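PDB 5IPW: oligopeptide ABC transporter, periplasmic oligopeptide-binding protein, putative from Thermotoga maritima MSB8, which probably binds oligopeptides in the periplasm as the solute-binding component of an ABC transporter. Local coordinates for residues A[189-192]-A[193-197]; A[130-133]-A[134-138]; A[198-202]-A[203-207]. All coordinates share one frame; numbering follows the deposited sequence.

Interaction 1: residues A[189-192]-A[193-197]; sequences GAPA and HYLKQ
Pro-191 and Leu-195 meet at the start of a short helix, with Leu-195 CD1 lying 4.0 Å from Pro-191 CD and 3.9 Å from Ala-190 CB. Leu-195 CG stands beside its own backbone N (chi1 -73°), and from there the CD1 branch reaches back to Pro-191 CD at the edge of the ring and to the Ala-190 methyl, crossing the proline at an angle. On another side of the proline, Pro-191 CB approaches His-193 CE1 at 3.7 Å, the imidazole being set obliquely to it. Lys-196 runs its extended chain back past the first turn, bringing CE to 4.0 Å from Ala-192 CB.

Beneath these side chains the backbone is that of a helix N-terminus, with Pro-191 as the N-cap residue. Its carbonyl O takes two N-H groups: Leu-195 N at 2.9 Å, in the carbonyl plane, and Tyr-194 N, which sits well above that plane with a more bent N-H...O angle of 137°. The next turn closes with Lys-196 N bonded to Ala-192 O at 3.0 Å. Further along, Gln-197 NE2 donates to Tyr-194 O at 3.0 Å, a side-chain bond across the last turn.

Helix 129-140 lies against this turn: Phe-134 touches Ala-192, Leu-195 and Lys-196, while Asp-131 OD1 accepts from Ala-192 N. The imidazole of His-193 is held through NE2 by Asp-123, and the Tyr-194 hydroxyl is paired with Asn-233.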
# COMPACT_ATOMS: atom_id res chain seq x y z
N GLY A 189 8.89 5.34 16.91
CA GLY A 189 10.23 5.65 17.41
C GLY A 189 11.06 4.42 17.70
O GLY A 189 10.81 3.36 17.14
N ALA A 190 12.05 4.58 18.57
CA ALA A 190 12.97 3.50 18.90
C ALA A 190 13.45 3.65 20.35
O ALA A 190 13.39 4.74 20.91
CB ALA A 190 14.15 3.50 17.94
N PRO A 191 13.93 2.56 20.96
CA PRO A 191 14.23 2.55 22.39
C PRO A 191 15.56 3.21 22.75
O PRO A 191 16.60 2.56 22.79
CB PRO A 191 14.26 1.06 22.73
CG PRO A 191 14.69 0.40 21.46
CD PRO A 191 14.10 1.22 20.35
N ALA A 192 15.50 4.51 23.03
CA ALA A 192 16.68 5.29 23.38
C ALA A 192 17.44 4.69 24.55
O ALA A 192 18.66 4.69 24.57
CB ALA A 192 16.28 6.72 23.69
N HIS A 193 16.71 4.16 25.53
CA HIS A 193 17.36 3.60 26.73
C HIS A 193 18.30 2.44 26.39
O HIS A 193 19.28 2.21 27.10
CB HIS A 193 16.31 3.16 27.76
CG HIS A 193 15.60 1.89 27.41
ND1 HIS A 193 14.56 1.84 26.51
CD2 HIS A 193 15.78 0.63 27.86
CE1 HIS A 193 14.13 0.59 26.41
NE2 HIS A 193 14.85 -0.16 27.22
N TYR A 194 17.99 1.73 25.30
CA TYR A 194 18.82 0.64 24.82
C TYR A 194 19.86 1.10 23.80
O TYR A 194 20.99 0.63 23.83
CB TYR A 194 17.96 -0.46 24.18
CG TYR A 194 18.76 -1.60 23.57
CD1 TYR A 194 19.38 -2.56 24.38
CD2 TYR A 194 18.91 -1.72 22.19
CE1 TYR A 194 20.12 -3.59 23.82
CE2 TYR A 194 19.64 -2.75 21.62
CZ TYR A 194 20.25 -3.68 22.44
OH TYR A 194 20.97 -4.70 21.87
N LEU A 195 19.47 1.99 22.89
CA LEU A 195 20.30 2.31 21.73
C LEU A 195 21.36 3.40 21.94
O LEU A 195 22.37 3.42 21.23
CB LEU A 195 19.43 2.70 20.54
CG LEU A 195 18.69 1.53 19.90
CD1 LEU A 195 17.69 2.04 18.88
CD2 LEU A 195 19.66 0.56 19.25
N LYS A 196 21.14 4.29 22.90
CA LYS A 196 22.06 5.41 23.14
C LYS A 196 23.50 4.97 23.43
O LYS A 196 24.44 5.71 23.15
CB LYS A 196 21.56 6.30 24.28
CG LYS A 196 20.50 7.29 23.85
CD LYS A 196 20.04 8.15 25.02
CE LYS A 196 19.23 9.34 24.52
NZ LYS A 196 18.76 10.22 25.63
N GLN A 197 23.67 3.77 23.99
CA GLN A 197 25.01 3.22 24.25
C GLN A 197 25.82 2.97 22.97
O GLN A 197 27.03 2.80 23.04
CB GLN A 197 24.93 1.93 25.06
CG GLN A 197 24.28 0.77 24.32
CD GLN A 197 24.23 -0.46 25.18
OE1 GLN A 197 25.26 -0.93 25.64
NE2 GLN A 197 23.03 -0.99 25.40

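Interaction 2: residues A[130-133]-A[134-138]; sequences HDIV and FWVND
Val-133 and Asn-137, one helical turn apart, lie side by side and point the same way, with Val-133 CG1 3.3 Å from Asn-137 ND2. This is an amide nitrogen beside a methyl, a contact without a hydrogen bond. Asn-137 CG stands beside its own backbone N (chi1 -68°), which turns the amide back along the helix toward the valine.

The neighbouring pair, Ile-132 and Val-136, is apolar and meets at an angle: Ile-132 CG2 reaches Val-136 CG1 at 4.0 Å. The two aromatic residues behave differently. Phe-134 and Trp-135 both carry CG anti to the backbone N, and their rings lead away from the preceding turn while keeping an edge near its carbonyls, Phe-134 by Asp-131 O and Trp-135 by Ile-132 O. Phe-134 CB sits 3.2 Å from His-130 O, and Trp-135 CB 3.3 Å from Ile-132 O. Beyond the helix, Phe-134 touches Tyr-202 and Trp-135 meets Phe-187 edge-to-face. Val-133 and Val-136 both rest on Val-159 of strand 157-163, an edge strand of the five-stranded antiparallel sheet.

Four i to i+4 bonds join 130-133 to 134-137, among them Phe-134 N to His-130 O at 2.8 Å and Asn-137 N to Val-133 O at 2.9 Å, the latter nearly straight at 170°. The Trp-135 N to Asp-131 O bond is longer, 3.2 Å, with its donor above the carbonyl plane. The helix then widens into a pi-type turn at 136-138. Backbone N-H...O bonds thus carry the polar part, the side chains add apolar and methyl-amide contacts, and the carboxylate of Asp-131 is left to bind the neighbouring loop through Trp-121 NE1.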
# COMPACT_ATOMS: atom_id res chain seq x y z
N HIS A 130 9.97 10.89 24.21
CA HIS A 130 11.39 11.08 23.97
C HIS A 130 11.95 9.99 23.05
O HIS A 130 12.89 10.25 22.30
CB HIS A 130 12.15 11.13 25.30
CG HIS A 130 11.61 12.16 26.24
ND1 HIS A 130 11.64 13.51 25.97
CD2 HIS A 130 10.98 12.03 27.43
CE1 HIS A 130 11.06 14.17 26.95
NE2 HIS A 130 10.65 13.29 27.86
N ASP A 131 11.36 8.80 23.09
CA ASP A 131 11.75 7.74 22.15
C ASP A 131 11.42 8.08 20.70
O ASP A 131 12.12 7.64 19.78
CB ASP A 131 11.07 6.42 22.54
CG ASP A 131 11.63 5.85 23.81
OD1 ASP A 131 12.86 5.91 24.00
OD2 ASP A 131 10.84 5.32 24.62
N ILE A 132 10.36 8.85 20.49
CA ILE A 132 10.02 9.31 19.15
C ILE A 132 11.01 10.38 18.73
O ILE A 132 11.52 10.34 17.61
CB ILE A 132 8.58 9.86 19.08
CG1 ILE A 132 7.60 8.74 19.43
CG2 ILE A 132 8.30 10.43 17.69
CD1 ILE A 132 6.15 9.18 19.56
N VAL A 133 11.28 11.33 19.62
CA VAL A 133 12.22 12.42 19.32
C VAL A 133 13.60 11.83 19.02
O VAL A 133 14.24 12.18 18.04
CB VAL A 133 12.34 13.42 20.49
CG1 VAL A 133 13.44 14.43 20.23
CG2 VAL A 133 11.01 14.14 20.72
N PHE A 134 14.04 10.93 19.88
CA PHE A 134 15.28 10.22 19.66
C PHE A 134 15.33 9.64 18.25
O PHE A 134 16.31 9.79 17.53
CB PHE A 134 15.43 9.09 20.68
CG PHE A 134 16.60 8.20 20.40
CD1 PHE A 134 17.89 8.64 20.62
CD2 PHE A 134 16.40 6.93 19.90
CE1 PHE A 134 18.97 7.82 20.36
CE2 PHE A 134 17.48 6.10 19.64
CZ PHE A 134 18.76 6.55 19.87
N TRP A 135 14.24 8.98 17.86
CA TRP A 135 14.16 8.38 16.54
C TRP A 135 14.24 9.42 15.41
O TRP A 135 15.06 9.26 14.49
CB TRP A 135 12.89 7.56 16.41
CG TRP A 135 12.69 7.00 15.04
CD1 TRP A 135 13.40 5.99 14.46
CD2 TRP A 135 11.72 7.41 14.08
NE1 TRP A 135 12.92 5.74 13.20
CE2 TRP A 135 11.89 6.61 12.94
CE3 TRP A 135 10.72 8.38 14.08
CZ2 TRP A 135 11.10 6.75 11.80
CZ3 TRP A 135 9.94 8.53 12.94
CH2 TRP A 135 10.13 7.72 11.81
N VAL A 136 13.44 10.49 15.47
CA VAL A 136 13.41 11.42 14.33
C VAL A 136 14.72 12.21 14.23
O VAL A 136 15.23 12.41 13.13
CB VAL A 136 12.17 12.36 14.24
CG1 VAL A 136 10.99 11.86 15.05
CG2 VAL A 136 12.50 13.80 14.61
N ASN A 137 15.26 12.65 15.37
CA ASN A 137 16.46 13.50 15.35
C ASN A 137 17.76 12.72 15.19
O ASN A 137 18.59 13.06 14.35
CB ASN A 137 16.55 14.35 16.61
CG ASN A 137 15.47 15.41 16.67
OD1 ASN A 137 14.89 15.81 15.66
ND2 ASN A 137 15.18 15.88 17.88
N ASP A 138 17.92 11.67 16.00
CA ASP A 138 19.20 10.99 16.13
C ASP A 138 19.33 9.71 15.30
O ASP A 138 20.40 9.10 15.28
CB ASP A 138 19.46 10.68 17.60
CG ASP A 138 19.52 11.93 18.45
OD1 ASP A 138 20.14 12.92 18.01
OD2 ASP A 138 18.97 11.92 19.57

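Interaction 3: residues A[198-202]-A[203-207]; sequences FHPKY and TPMEE
The chain folds back on itself at 199-203, where His-199 O accepts from both Tyr-202 N at 3.0 Å and Thr-203 N at 2.9 Å, the latter in the carbonyl plane with an N-H...O angle of 132°. This is a beta turn at 199-202 with type I-like backbone angles, overlapped by an alpha turn to Thr-203, in the connection between helix 192-195 and helix 205-209; Pro-204 follows as N-cap of the second helix. The turn also brings Pro-200 CA within 3.4 Å of Thr-203 O, a CA-H...O contact.

Across the turn, Pro-200 and Met-205 run side by side in the same direction. Met-205 leaves the backbone with CG opposite its N (chi1 -167°), then bends at both following torsions, which carries the terminal methyl to the proline ring. Both residues also touch Trp-220 of helix 220-227, so the pair forms part of the seam with that helix.

Thr-203 holds its hydroxyl beside its own backbone N (chi1 -53°), from where OG1 is hydrogen-bonded to Lys-196 O and ties the turn to the end of the preceding helical segment. Lys-201 CG lies over one face of the Tyr-202 ring, toward the rim. Asp-138 gathers this end, its carbonyl accepting from His-199 NE2 and its carboxylate forming a salt bridge to Lys-201 NZ and a hydrogen bond with Tyr-202 OH. At the proline, Met-205 CE comes 3.6 Å from Pro-200 CB and 4.0 Å from Pro-200 CG.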
# COMPACT_ATOMS: atom_id res chain seq x y z
N PHE A 198 25.13 2.92 21.83
CA PHE A 198 25.76 2.71 20.52
C PHE A 198 25.83 3.99 19.67
O PHE A 198 26.22 3.94 18.50
CB PHE A 198 24.97 1.65 19.75
CG PHE A 198 24.76 0.39 20.52
CD1 PHE A 198 25.84 -0.40 20.89
CD2 PHE A 198 23.49 -0.02 20.88
CE1 PHE A 198 25.65 -1.57 21.60
CE2 PHE A 198 23.30 -1.19 21.60
CZ PHE A 198 24.38 -1.97 21.96
N HIS A 199 25.48 5.13 20.26
CA HIS A 199 25.35 6.38 19.53
C HIS A 199 26.35 7.42 20.04
O HIS A 199 26.30 7.80 21.21
CB HIS A 199 23.92 6.92 19.68
CG HIS A 199 23.52 7.87 18.60
ND1 HIS A 199 23.89 9.20 18.62
CD2 HIS A 199 22.78 7.70 17.49
CE1 HIS A 199 23.39 9.80 17.55
NE2 HIS A 199 22.71 8.91 16.85
N PRO A 200 27.28 7.86 19.17
CA PRO A 200 28.35 8.81 19.54
C PRO A 200 27.91 10.14 20.16
O PRO A 200 28.68 10.74 20.90
CB PRO A 200 29.07 9.07 18.21
CG PRO A 200 28.18 8.53 17.15
CD PRO A 200 27.46 7.40 17.78
N LYS A 201 26.72 10.62 19.81
CA LYS A 201 26.18 11.83 20.43
C LYS A 201 25.94 11.67 21.94
O LYS A 201 26.04 12.65 22.68
CB LYS A 201 24.88 12.26 19.76
CG LYS A 201 24.35 13.60 20.24
CD LYS A 201 22.98 13.90 19.66
CE LYS A 201 22.38 15.15 20.29
NZ LYS A 201 21.02 15.43 19.74
N TYR A 202 25.62 10.46 22.38
CA TYR A 202 25.29 10.22 23.79
C TYR A 202 26.34 9.41 24.52
O TYR A 202 26.34 9.37 25.75
CB TYR A 202 23.92 9.54 23.89
CG TYR A 202 22.82 10.38 23.30
CD1 TYR A 202 22.24 11.42 24.03
CD2 TYR A 202 22.39 10.18 22.00
CE1 TYR A 202 21.25 12.22 23.48
CE2 TYR A 202 21.39 10.97 21.44
CZ TYR A 202 20.83 11.99 22.19
OH TYR A 202 19.85 12.78 21.64
N THR A 203 27.24 8.77 23.78
CA THR A 203 28.24 7.90 24.37
C THR A 203 29.62 8.25 23.84
O THR A 203 29.77 8.52 22.65
CB THR A 203 27.92 6.44 24.02
OG1 THR A 203 26.57 6.16 24.39
CG2 THR A 203 28.86 5.47 24.73
N PRO A 204 30.64 8.26 24.72
CA PRO A 204 32.01 8.45 24.24
C PRO A 204 32.37 7.43 23.16
O PRO A 204 32.15 6.23 23.33
CB PRO A 204 32.88 8.23 25.48
CG PRO A 204 31.97 8.28 26.66
CD PRO A 204 30.54 8.35 26.19
N MET A 205 32.94 7.91 22.06
CA MET A 205 33.32 7.05 20.95
C MET A 205 34.23 5.89 21.37
O MET A 205 34.17 4.82 20.77
CB MET A 205 34.01 7.87 19.85
CG MET A 205 34.17 7.14 18.53
SD MET A 205 32.59 6.60 17.82
CE MET A 205 32.18 8.04 16.84
N GLU A 206 35.07 6.10 22.38
CA GLU A 206 35.95 5.03 22.89
C GLU A 206 35.16 3.88 23.50
O GLU A 206 35.56 2.73 23.39
CB GLU A 206 37.00 5.55 23.89
CG GLU A 206 36.52 6.57 24.91
CD GLU A 206 36.85 8.00 24.49
OE1 GLU A 206 35.90 8.77 24.18
OE2 GLU A 206 38.05 8.36 24.45
N GLU A 207 34.04 4.20 24.14
CA GLU A 207 33.19 3.17 24.74
C GLU A 207 32.45 2.41 23.67
O GLU A 207 32.24 1.20 23.80
CB GLU A 207 32.20 3.79 25.72
CG GLU A 207 32.88 4.36 26.96
CD GLU A 207 33.74 3.33 27.67
OE1 GLU A 207 33.18 2.32 28.16
OE2 GLU A 207 34.97 3.52 27.71

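How the interactions relate
The three contacts follow one another in sequence on one side of the chain's centre. Interaction 2, set between a sheet strand and loops, is the most central and has the largest share of buried residues; interaction 1 is mixed, and interaction 3 mixed and outermost. Helix 129-140 serves both others: Asp-131 near its start and Phe-134 midway receive 189-197, while Asp-138 near its end holds the turn of 198-203. Lys-196 joins interactions 1 and 3, its carbonyl meeting Thr-203 and its amine end Tyr-202 by cation-pi. Mid-helix bonding dominates interaction 2, and a helix start with Pro-191 at the N-cap position interaction 1; in interaction 3 the halves meet through one backbone hydrogen bond and a proline-methionine contact.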